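Local coordinates for protein oxidoreductase, putative (Neosartorya fumigata, PDB 6SKX) that acts as a reductive aminase, probably using NADPH to reduce imines formed from carbonyl compounds and ammonia or amines, at residues Ser2-Phe7 / Ser18-Glu23; Val29-Arg32 / Ser38-Leu41; Lys100-Phe105 / Ala110-Gly115; Ser122-Pro127 / Ser148-Cys153. All blocks are in the same frame, centred on the assembly; numbering follows the deposited sequence.

Contact 1: Ser2-Phe7 / Ser18-Glu23; sequences SSVSIF and SRFLEE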
loop_
_atom_site.group_PDB
_atom_site.type_symbol
_atom_site.label_atom_id
_atom_site.label_comp_id
_atom_site.label_asym_id
_atom_site.label_seq_id
_atom_site.Cartn_x
_atom_site.Cartn_y
_atom_site.Cartn_z
ATOM N N SER A 2 41.423 6.087 1.570
ATOM C CA SER A 2 40.736 7.154 0.793
ATOM C C SER A 2 39.955 8.074 1.736
ATOM O O SER A 2 39.852 7.753 2.905
ATOM C CB SER A 2 39.876 6.640 -0.315
ATOM O OG SER A 2 39.569 7.684 -1.223
ATOM N N SER A 3 39.405 9.169 1.218
ATOM C CA SER A 3 38.713 10.143 2.090
ATOM C C SER A 3 37.315 10.489 1.582
ATOM O O SER A 3 36.989 10.147 0.463
ATOM C CB SER A 3 39.533 11.382 2.227
ATOM O OG SER A 3 39.422 12.167 1.063
ATOM N N VAL A 4 36.559 11.185 2.424
ATOM C CA VAL A 4 35.184 11.660 2.130
ATOM C C VAL A 4 34.873 12.814 3.084
ATOM O O VAL A 4 35.462 12.867 4.134
ATOM C CB VAL A 4 34.177 10.507 2.256
ATOM C CG1 VAL A 4 33.792 10.218 3.687
ATOM C CG2 VAL A 4 32.946 10.745 1.422
ATOM N N SER A 5 34.011 13.734 2.685
ATOM C CA SER A 5 33.585 14.857 3.557
ATOM C C SER A 5 32.057 14.911 3.560
ATOM O O SER A 5 31.496 14.938 2.456
ATOM C CB SER A 5 34.171 16.155 3.045
ATOM O OG SER A 5 33.928 17.178 3.952
ATOM N N ILE A 6 31.408 14.855 4.725
ATOM C CA ILE A 6 29.919 14.741 4.852
ATOM C C ILE A 6 29.389 16.073 5.389
ATOM O O ILE A 6 29.936 16.571 6.395
ATOM C CB ILE A 6 29.521 13.619 5.829
ATOM C CG1 ILE A 6 30.180 12.270 5.519
ATOM C CG2 ILE A 6 28.011 13.516 5.962
ATOM C CD1 ILE A 6 29.733 11.663 4.252
ATOM N N PHE A 7 28.306 16.573 4.819
ATOM C CA PHE A 7 27.562 17.739 5.362
ATOM C C PHE A 7 26.219 17.256 5.908
ATOM O O PHE A 7 25.322 16.836 5.079
ATOM C CB PHE A 7 27.397 18.801 4.269
ATOM C CG PHE A 7 28.589 19.721 4.108
ATOM C CD1 PHE A 7 29.658 19.369 3.305
ATOM C CD2 PHE A 7 28.637 20.952 4.748
ATOM C CE1 PHE A 7 30.754 20.212 3.164
ATOM C CE2 PHE A 7 29.741 21.786 4.619
ATOM C CZ PHE A 7 30.809 21.400 3.846
ATOM N N SER A 18 29.095 7.062 10.066
ATOM C CA SER A 18 29.392 5.802 10.818
ATOM C C SER A 18 29.889 4.738 9.864
ATOM O O SER A 18 30.964 4.141 10.125
ATOM C CB SER A 18 28.238 5.208 11.571
ATOM O OG SER A 18 28.061 5.913 12.765
ATOM N N ARG A 19 29.105 4.510 8.830
ATOM C CA ARG A 19 29.401 3.474 7.813
ATOM C C ARG A 19 30.739 3.764 7.110
ATOM O O ARG A 19 31.577 2.838 7.022
ATOM C CB ARG A 19 28.212 3.406 6.855
ATOM C CG ARG A 19 28.298 2.256 5.883
ATOM C CD ARG A 19 28.433 0.912 6.568
ATOM N NE ARG A 19 28.741 0.011 5.474
ATOM C CZ ARG A 19 29.292 -1.185 5.582
ATOM N NH1 ARG A 19 29.602 -1.687 6.767
ATOM N NH2 ARG A 19 29.532 -1.870 4.479
ATOM N N PHE A 20 31.009 5.001 6.663
ATOM C CA PHE A 20 32.338 5.311 6.055
ATOM C C PHE A 20 33.462 5.036 7.065
ATOM O O PHE A 20 34.510 4.484 6.668
ATOM C CB PHE A 20 32.402 6.734 5.486
ATOM C CG PHE A 20 31.786 6.860 4.117
ATOM C CD1 PHE A 20 32.271 6.117 3.055
ATOM C CD2 PHE A 20 30.685 7.671 3.897
ATOM C CE1 PHE A 20 31.681 6.198 1.804
ATOM C CE2 PHE A 20 30.092 7.744 2.647
ATOM C CZ PHE A 20 30.610 7.023 1.596
ATOM N N LEU A 21 33.261 5.352 8.339
ATOM C CA LEU A 21 34.284 5.138 9.411
ATOM C C LEU A 21 34.480 3.629 9.692
ATOM O O LEU A 21 35.600 3.243 9.854
ATOM C CB LEU A 21 33.850 5.866 10.691
ATOM C CG LEU A 21 34.020 7.380 10.682
ATOM C CD1 LEU A 21 33.179 8.017 11.789
ATOM C CD2 LEU A 21 35.494 7.760 10.862
ATOM N N GLU A 22 33.436 2.801 9.710
ATOM C CA GLU A 22 33.572 1.320 9.850
ATOM C C GLU A 22 34.435 0.771 8.699
ATOM O O GLU A 22 35.154 -0.202 8.909
ATOM C CB GLU A 22 32.249 0.547 9.732
ATOM C CG GLU A 22 31.198 0.860 10.768
ATOM C CD GLU A 22 31.718 0.802 12.187
ATOM O OE1 GLU A 22 32.417 -0.193 12.497
ATOM O OE2 GLU A 22 31.446 1.770 12.958
ATOM N N GLU A 23 34.249 1.289 7.484
ATOM C CA GLU A 23 34.934 0.805 6.257
ATOM C C GLU A 23 36.305 1.472 6.098
ATOM O O GLU A 23 36.835 1.394 4.993
ATOM C CB GLU A 23 34.041 1.072 5.048
ATOM C CG GLU A 23 32.787 0.214 5.013
ATOM C CD GLU A 23 33.110 -1.273 4.996
ATOM O OE1 GLU A 23 34.184 -1.635 4.488
ATOM O OE2 GLU A 23 32.321 -2.049 5.558
#
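CG1 of V4 lies over one face of the F20 ring, 4.3 Å from the ring centroid and 25° off its normal, a CH-pi contact. The same methyl comes within 3.9 Å of F20 CG, so it sits above the root of the ring, with the two side chains crossing at about a right angle. Two residues further along the strand, on the same side of it, I6 reaches the ring obliquely through its tip, CD1 lying 4.1 Å from F20 CD2. The torsion of V4 explains the first touch, since CG1 stands between backbone N and carbonyl carbon (chi1 80°) and is thereby aimed at the helix. The contact is wholly apolar and buried, joining the first strand (3-7) of the Rossmann-type NADP-binding domain to helix 11-22, within the beta-alpha-beta unit that strand 26-30 completes. F20 is held further by Y25, which meets it edge-to-face, and by V27 and V149. Next to F20 in the helix, R19 NH2 forms a salt bridge with E23 OE2 at 3.0 Å, and CG of E23 lies over one face of the guanidinium. R19 NE is bonded to the carbonyl oxygen of V149.

Contact 2: Val29-Arg32 / Ser38-Leu41; sequences VWNR and SSLL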
loop_
_atom_site.group_PDB
_atom_site.type_symbol
_atom_site.label_atom_id
_atom_site.label_comp_id
_atom_site.label_asym_id
_atom_site.label_seq_id
_atom_site.Cartn_x
_atom_site.Cartn_y
_atom_site.Cartn_z
ATOM N N VAL A 29 33.338 15.703 8.955
ATOM C CA VAL A 29 31.882 15.904 9.175
ATOM C C VAL A 29 31.594 17.373 9.496
ATOM O O VAL A 29 32.269 17.971 10.333
ATOM C CB VAL A 29 31.368 14.960 10.288
ATOM C CG1 VAL A 29 31.638 13.517 9.922
ATOM C CG2 VAL A 29 31.954 15.283 11.657
ATOM N N TRP A 30 30.554 17.897 8.885
ATOM C CA TRP A 30 29.951 19.213 9.207
ATOM C C TRP A 30 28.589 18.951 9.871
ATOM O O TRP A 30 27.673 18.289 9.251
ATOM C CB TRP A 30 29.871 20.092 7.942
ATOM C CG TRP A 30 29.433 21.501 8.187
ATOM C CD1 TRP A 30 30.232 22.591 8.342
ATOM C CD2 TRP A 30 28.079 21.972 8.316
ATOM N NE1 TRP A 30 29.473 23.708 8.574
ATOM C CE2 TRP A 30 28.147 23.362 8.556
ATOM C CE3 TRP A 30 26.818 21.366 8.211
ATOM C CZ2 TRP A 30 27.003 24.148 8.725
ATOM C CZ3 TRP A 30 25.685 22.135 8.399
ATOM C CH2 TRP A 30 25.780 23.511 8.653
ATOM N N ASN A 31 28.479 19.445 11.100
ATOM C CA ASN A 31 27.399 19.211 12.085
ATOM C C ASN A 31 26.709 20.555 12.367
ATOM O O ASN A 31 27.374 21.407 12.936
ATOM C CB ASN A 31 27.981 18.572 13.351
ATOM C CG ASN A 31 26.961 18.223 14.422
ATOM O OD1 ASN A 31 25.798 18.632 14.351
ATOM N ND2 ASN A 31 27.418 17.525 15.457
ATOM N N ARG A 32 25.412 20.690 12.047
ATOM C CA ARG A 32 24.597 21.916 12.296
ATOM C C ARG A 32 24.576 22.250 13.794
ATOM O O ARG A 32 24.571 23.426 14.086
ATOM C CB ARG A 32 23.162 21.747 11.774
ATOM C CG ARG A 32 22.376 23.053 11.648
ATOM C CD ARG A 32 20.986 22.877 11.044
ATOM N N SER A 38 26.168 14.368 18.563
ATOM C CA SER A 38 27.513 13.744 18.433
ATOM C C SER A 38 28.186 14.166 17.116
ATOM O O SER A 38 27.559 14.084 16.082
ATOM C CB SER A 38 27.408 12.238 18.482
ATOM O OG SER A 38 28.713 11.658 18.472
ATOM N N SER A 39 29.471 14.467 17.134
ATOM C CA SER A 39 30.276 14.663 15.902
ATOM C C SER A 39 31.092 13.387 15.605
ATOM O O SER A 39 32.057 13.489 14.840
ATOM C CB SER A 39 31.160 15.882 16.062
ATOM O OG SER A 39 30.386 17.045 16.354
ATOM N N LEU A 40 30.767 12.255 16.257
ATOM C CA LEU A 40 31.361 10.915 16.010
ATOM C C LEU A 40 32.878 10.956 16.214
ATOM O O LEU A 40 33.600 10.189 15.530
ATOM C CB LEU A 40 31.020 10.469 14.596
ATOM C CG LEU A 40 29.564 10.062 14.393
ATOM C CD1 LEU A 40 29.168 10.178 12.945
ATOM C CD2 LEU A 40 29.367 8.627 14.851
ATOM N N LEU A 41 33.332 11.780 17.158
ATOM C CA LEU A 41 34.766 11.962 17.465
ATOM C C LEU A 41 35.338 10.599 17.867
ATOM O O LEU A 41 36.392 10.200 17.306
ATOM C CB LEU A 41 34.915 13.033 18.556
ATOM C CG LEU A 41 36.343 13.288 19.040
ATOM C CD1 LEU A 41 37.224 13.757 17.905
ATOM C CD2 LEU A 41 36.389 14.300 20.166
#
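N31 turns its carboxamide toward S39, and the bond between them is the polar link of this contact: ND2 of N31 donates to S39 OG at 3.1 Å with an N-H...O angle of 154°. The hydroxyl oxygen lies only 14° out of the amide plane, so the bond leaves ND2 nearly within it. An extended first torsion, with N31 CG opposite its backbone N (chi1 -177°), carries the amide to the 38-41 segment, while S39 OG stands beside its own backbone N to receive it. N31 ND2 also passes 3.5 Å from the carbonyl oxygen S38 O, but the angle is too poor for a bond. V29 touches the loop differently: its methyl CG2 rests 3.7 Å from the backbone oxygen S39 O, a van der Waals contact. The loop is shaped locally by an ST turn in which S38 OG accepts from L40 N at 3.1 Å. The segment 29-32 runs off the end of strand 26-30, the second strand of the Rossmann-type domain; N31 and R32 are NADP(+)-binding residues of this protein, although no cofactor is bound to this chain in the model. Both ends of the N31 amide are engaged, ND2 also donating to A37 O and OD1 accepting from the backbone N of S33, another NADP(+)-binding residue; this grip should fix the amide's rotation and orient the loop beside the cofactor site.

Contact 3: Lys100-Phe105 / Ala110-Gly115; sequences KLSDRF and ARYVHG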
loop_
_atom_site.group_PDB
_atom_site.type_symbol
_atom_site.label_atom_id
_atom_site.label_comp_id
_atom_site.label_asym_id
_atom_site.label_seq_id
_atom_site.Cartn_x
_atom_site.Cartn_y
_atom_site.Cartn_z
ATOM N N LYS A 100 18.651 23.117 -10.940
ATOM C CA LYS A 100 19.128 24.500 -10.645
ATOM C C LYS A 100 20.432 24.439 -9.832
ATOM O O LYS A 100 21.401 25.146 -10.197
ATOM C CB LYS A 100 18.017 25.314 -9.956
ATOM C CG LYS A 100 16.902 25.767 -10.911
ATOM C CD LYS A 100 15.607 26.256 -10.272
ATOM N N LEU A 101 20.471 23.620 -8.779
ATOM C CA LEU A 101 21.694 23.403 -7.968
ATOM C C LEU A 101 22.805 22.819 -8.862
ATOM O O LEU A 101 23.933 23.307 -8.810
ATOM C CB LEU A 101 21.348 22.464 -6.817
ATOM C CG LEU A 101 21.807 22.898 -5.434
ATOM C CD1 LEU A 101 21.526 24.367 -5.199
ATOM C CD2 LEU A 101 21.116 22.064 -4.369
ATOM N N SER A 102 22.507 21.815 -9.681
ATOM C CA SER A 102 23.495 21.234 -10.617
ATOM C C SER A 102 24.128 22.354 -11.445
ATOM O O SER A 102 25.370 22.376 -11.517
ATOM C CB SER A 102 22.878 20.197 -11.503
ATOM O OG SER A 102 23.844 19.675 -12.391
ATOM N N ASP A 103 23.300 23.217 -12.056
ATOM C CA ASP A 103 23.730 24.311 -12.978
ATOM C C ASP A 103 24.676 25.258 -12.232
ATOM O O ASP A 103 25.750 25.593 -12.761
ATOM C CB ASP A 103 22.535 25.111 -13.525
ATOM C CG ASP A 103 21.741 24.438 -14.644
ATOM O OD1 ASP A 103 22.235 23.454 -15.223
ATOM O OD2 ASP A 103 20.627 24.924 -14.943
ATOM N N ARG A 104 24.271 25.658 -11.033
ATOM C CA ARG A 104 25.042 26.555 -10.141
ATOM C C ARG A 104 26.407 25.927 -9.824
ATOM O O ARG A 104 27.418 26.633 -9.997
ATOM C CB ARG A 104 24.219 26.802 -8.883
ATOM C CG ARG A 104 24.437 28.156 -8.240
ATOM C CD ARG A 104 23.116 28.792 -7.842
ATOM N NE ARG A 104 22.857 28.675 -6.427
ATOM C CZ ARG A 104 23.611 29.209 -5.478
ATOM N NH1 ARG A 104 24.708 29.887 -5.787
ATOM N NH2 ARG A 104 23.276 29.038 -4.211
ATOM N N PHE A 105 26.466 24.656 -9.398
ATOM C CA PHE A 105 27.745 24.043 -8.949
ATOM C C PHE A 105 28.680 23.855 -10.157
ATOM O O PHE A 105 29.897 24.048 -9.980
ATOM C CB PHE A 105 27.521 22.775 -8.103
ATOM C CG PHE A 105 26.927 23.023 -6.732
ATOM C CD1 PHE A 105 27.089 24.239 -6.076
ATOM C CD2 PHE A 105 26.180 22.047 -6.091
ATOM C CE1 PHE A 105 26.526 24.466 -4.824
ATOM C CE2 PHE A 105 25.642 22.264 -4.830
ATOM C CZ PHE A 105 25.815 23.474 -4.199
ATOM N N ALA A 110 32.605 22.481 -10.431
ATOM C CA ALA A 110 32.312 21.180 -9.756
ATOM C C ALA A 110 31.568 20.241 -10.723
ATOM O O ALA A 110 31.064 20.725 -11.759
ATOM C CB ALA A 110 31.522 21.420 -8.479
ATOM N N ARG A 111 31.567 18.936 -10.433
ATOM C CA ARG A 111 30.677 17.918 -11.066
ATOM C C ARG A 111 29.582 17.534 -10.052
ATOM O O ARG A 111 29.854 17.601 -8.827
ATOM C CB ARG A 111 31.509 16.714 -11.484
ATOM C CG ARG A 111 32.426 16.967 -12.674
ATOM C CD ARG A 111 33.311 15.763 -13.037
ATOM N NE ARG A 111 33.855 15.078 -11.868
ATOM C CZ ARG A 111 34.557 13.956 -11.874
ATOM N NH1 ARG A 111 34.814 13.305 -12.991
ATOM N NH2 ARG A 111 34.990 13.467 -10.731
ATOM N N TYR A 112 28.381 17.163 -10.520
ATOM C CA TYR A 112 27.174 17.004 -9.662
ATOM C C TYR A 112 26.404 15.726 -9.979
ATOM O O TYR A 112 26.064 15.453 -11.145
ATOM C CB TYR A 112 26.241 18.201 -9.845
ATOM C CG TYR A 112 25.104 18.284 -8.863
ATOM C CD1 TYR A 112 23.898 17.640 -9.096
ATOM C CD2 TYR A 112 25.208 19.055 -7.720
ATOM C CE1 TYR A 112 22.830 17.761 -8.215
ATOM C CE2 TYR A 112 24.142 19.199 -6.839
ATOM C CZ TYR A 112 22.943 18.550 -7.088
ATOM O OH TYR A 112 21.895 18.649 -6.197
ATOM N N VAL A 113 26.138 14.934 -8.944
ATOM C CA VAL A 113 25.117 13.862 -9.019
ATOM C C VAL A 113 24.192 14.005 -7.825
ATOM O O VAL A 113 24.682 14.311 -6.737
ATOM C CB VAL A 113 25.691 12.443 -9.218
ATOM C CG1 VAL A 113 27.189 12.398 -9.411
ATOM C CG2 VAL A 113 25.204 11.444 -8.207
ATOM N N HIS A 114 22.894 13.849 -8.079
ATOM C CA HIS A 114 21.825 13.842 -7.048
ATOM C C HIS A 114 21.502 12.392 -6.680
ATOM O O HIS A 114 21.637 11.494 -7.579
ATOM C CB HIS A 114 20.590 14.631 -7.524
ATOM C CG HIS A 114 19.897 15.284 -6.377
ATOM N ND1 HIS A 114 19.085 14.569 -5.508
ATOM C CD2 HIS A 114 19.969 16.526 -5.872
ATOM C CE1 HIS A 114 18.654 15.369 -4.559
ATOM N NE2 HIS A 114 19.183 16.569 -4.749
ATOM N N GLY A 115 21.119 12.147 -5.421
ATOM C CA GLY A 115 20.650 10.818 -4.976
ATOM C C GLY A 115 19.356 10.893 -4.170
ATOM O O GLY A 115 19.117 11.928 -3.492
#
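S102 and Y112 meet through a CH-pi contact: CA of S102 sits over one face of the Y112 ring, 3.9 Å from its centroid and 15° off the normal, with S102 CB beside it 3.7 Å from Y112 CD1. F105 meets the same ring rim to rim: CD2 of F105 lies 3.5 Å from CD2 of Y112, the planes are at 40° and neither ring overlies the other. The extended first torsion of the tyrosine, CG trans to N, lays its ring against the helix backbone at S102. Among the aliphatic contacts, L101 CB approaches the far end of the ring at 4.2 Å from Y112 CZ, and F105 CB meets A110 CB at 4.2 Å. One hydrogen bond joins the segments, from A110 N to F105 O at 3.2 Å; it ties the last turn of the helix to the residue just before the strand. The hydroxyl of Y112 is bonded to N89 ND2, on the neighbouring strand 86-89. Helix segment 100-105 and strand segment 111-115 run nearly antiparallel, at 163°, and belong to the helix and second strand of the beta-alpha-beta unit begun by strand 86-89 in the Rossmann-type domain.

Contact 4: Ser122-Pro127 / Ser148-Cys153; sequences SMIGSP and SVLAKC
The backbone oxygens of V149 and L150 both lie against G125, but that of L150 alone accepts its N-H; here the loop after strand 111-118 makes a type II beta turn from M123 to S126, in the Rossmann-type domain, before strand 130-135. Residues 148-150 have helical backbone angles and lead from helix 137-147 toward strand 152-155, the outermost strand of the sheet at this end within the chain. V149 comes first, its carbonyl oxygen lying 3.8 Å from G125 CA. At L150 the segments are joined by a hydrogen bond, G125 N donating to L150 O at 2.8 Å with an N-H...O angle of 155°. The donor stands 44° above the carbonyl plane and so does not use a lone-pair direction. The side chains add a looser apolar touch, I124 CG2 to L150 CD2 at 4.3 Å. CG2 and CD1 of I124 both approach L150 O from one side, each at 4.0 Å. The same isoleucine rests on L16 and on M12, an NADP(+)-binding residue, which puts the contact beside the cofactor site. Past L150 the chain enters the sheet: A151 packs on A129 and V131, and K152 pairs by backbone hydrogen bonds with A129 and V131. Across from this segment, the turn is closed by M123 O, which accepts from both S126 N and S126 OG, the hydroxyl in the carbonyl plane on a lone pair at 3.0 Å.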
loop_
_atom_site.group_PDB
_atom_site.type_symbol
_atom_site.label_atom_id
_atom_site.label_comp_id
_atom_site.label_asym_id
_atom_site.label_seq_id
_atom_site.Cartn_x
_atom_site.Cartn_y
_atom_site.Cartn_z
ATOM N N SER A 122 18.843 2.897 9.884
ATOM C CA SER A 122 19.251 1.558 10.393
ATOM C C SER A 122 19.536 0.585 9.235
ATOM O O SER A 122 20.300 -0.362 9.455
ATOM C CB SER A 122 18.202 1.000 11.376
ATOM O OG SER A 122 16.884 1.076 10.836
ATOM N N MET A 123 18.966 0.804 8.043
ATOM C CA MET A 123 19.168 -0.049 6.840
ATOM C C MET A 123 20.513 0.265 6.159
ATOM O O MET A 123 20.956 -0.563 5.313
ATOM C CB MET A 123 18.032 0.151 5.823
ATOM C CG MET A 123 16.721 -0.575 6.191
ATOM S SD MET A 123 15.271 -0.026 5.247
ATOM C CE MET A 123 15.607 -0.694 3.623
ATOM N N ILE A 124 21.143 1.406 6.464
ATOM C CA ILE A 124 22.388 1.826 5.758
ATOM C C ILE A 124 23.469 0.760 6.001
ATOM O O ILE A 124 23.721 0.413 7.185
ATOM C CB ILE A 124 22.830 3.261 6.160
ATOM C CG1 ILE A 124 21.895 4.308 5.543
ATOM C CG2 ILE A 124 24.284 3.528 5.777
ATOM C CD1 ILE A 124 21.852 4.260 4.029
ATOM N N GLY A 125 24.082 0.258 4.920
ATOM C CA GLY A 125 25.120 -0.799 4.982
ATOM C C GLY A 125 24.575 -2.216 4.816
ATOM O O GLY A 125 25.384 -3.112 4.615
ATOM N N SER A 126 23.258 -2.416 4.894
ATOM C CA SER A 126 22.596 -3.735 4.745
ATOM C C SER A 126 22.326 -3.984 3.269
ATOM O O SER A 126 22.246 -3.048 2.485
ATOM C CB SER A 126 21.330 -3.786 5.543
ATOM O OG SER A 126 20.211 -3.453 4.728
ATOM N N PRO A 127 22.155 -5.249 2.835
ATOM C CA PRO A 127 21.807 -5.543 1.441
ATOM C C PRO A 127 20.431 -5.038 0.968
ATOM O O PRO A 127 20.184 -5.097 -0.216
ATOM C CB PRO A 127 21.793 -7.084 1.361
ATOM C CG PRO A 127 22.531 -7.551 2.612
ATOM C CD PRO A 127 22.334 -6.463 3.650
ATOM N N SER A 148 29.073 2.501 -2.911
ATOM C CA SER A 148 28.536 1.125 -2.772
ATOM C C SER A 148 28.747 0.579 -1.336
ATOM O O SER A 148 28.147 -0.454 -1.032
ATOM C CB SER A 148 29.108 0.226 -3.847
ATOM O OG SER A 148 30.506 0.029 -3.656
ATOM N N VAL A 149 29.494 1.232 -0.422
ATOM C CA VAL A 149 29.572 0.705 0.979
ATOM C C VAL A 149 28.271 1.047 1.709
ATOM O O VAL A 149 27.984 0.405 2.721
ATOM C CB VAL A 149 30.804 1.167 1.790
ATOM C CG1 VAL A 149 32.117 0.932 1.031
ATOM C CG2 VAL A 149 30.683 2.600 2.297
ATOM N N LEU A 150 27.488 2.001 1.207
ATOM C CA LEU A 150 26.243 2.450 1.879
ATOM C C LEU A 150 25.050 1.553 1.511
ATOM O O LEU A 150 24.127 1.448 2.335
ATOM C CB LEU A 150 25.920 3.884 1.445
ATOM C CG LEU A 150 26.994 4.946 1.689
ATOM C CD1 LEU A 150 26.511 6.286 1.146
ATOM C CD2 LEU A 150 27.343 5.069 3.167
ATOM N N ALA A 151 24.989 1.062 0.273
ATOM C CA ALA A 151 23.740 0.592 -0.368
ATOM C C ALA A 151 24.015 0.162 -1.799
ATOM O O ALA A 151 25.063 0.583 -2.360
ATOM C CB ALA A 151 22.724 1.699 -0.357
ATOM N N LYS A 152 23.103 -0.633 -2.362
ATOM C CA LYS A 152 23.031 -0.861 -3.826
ATOM C C LYS A 152 22.950 0.511 -4.507
ATOM O O LYS A 152 22.189 1.377 -4.001
ATOM C CB LYS A 152 21.825 -1.732 -4.211
ATOM C CG LYS A 152 22.020 -3.244 -4.071
ATOM N N CYS A 153 23.692 0.687 -5.606
ATOM C CA CYS A 153 23.702 1.897 -6.478
ATOM C C CYS A 153 22.907 1.667 -7.762
ATOM O O CYS A 153 23.237 0.737 -8.484
ATOM C CB CYS A 153 25.126 2.272 -6.860
ATOM S SG CYS A 153 26.113 2.636 -5.389
#

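All four contacts reach one mixed sheet of the Rossmann-type domain. Contacts 1 and 2 have centres 12 Å apart; their strands 3-7 and 26-30 are neighbours, joined by a probable hydrogen bond from W30 N to I6 O (2.9 Å). Contact 4, centred 13 Å from contact 1, meets it through the F20 ring, CE2 of F20 lying 3.9 Å from L150 CD2. Contact 3 stands apart, its nearest atoms about 9 Å from contacts 1 and 4 and about 13 Å from contact 2. At the NADP(+) site, unoccupied in this chain, contact 2 supplies N31 and R32, while the side chains of I6 and I124 lie about 5 Å from that of L9 and about 4 Å from that of M12, respectively.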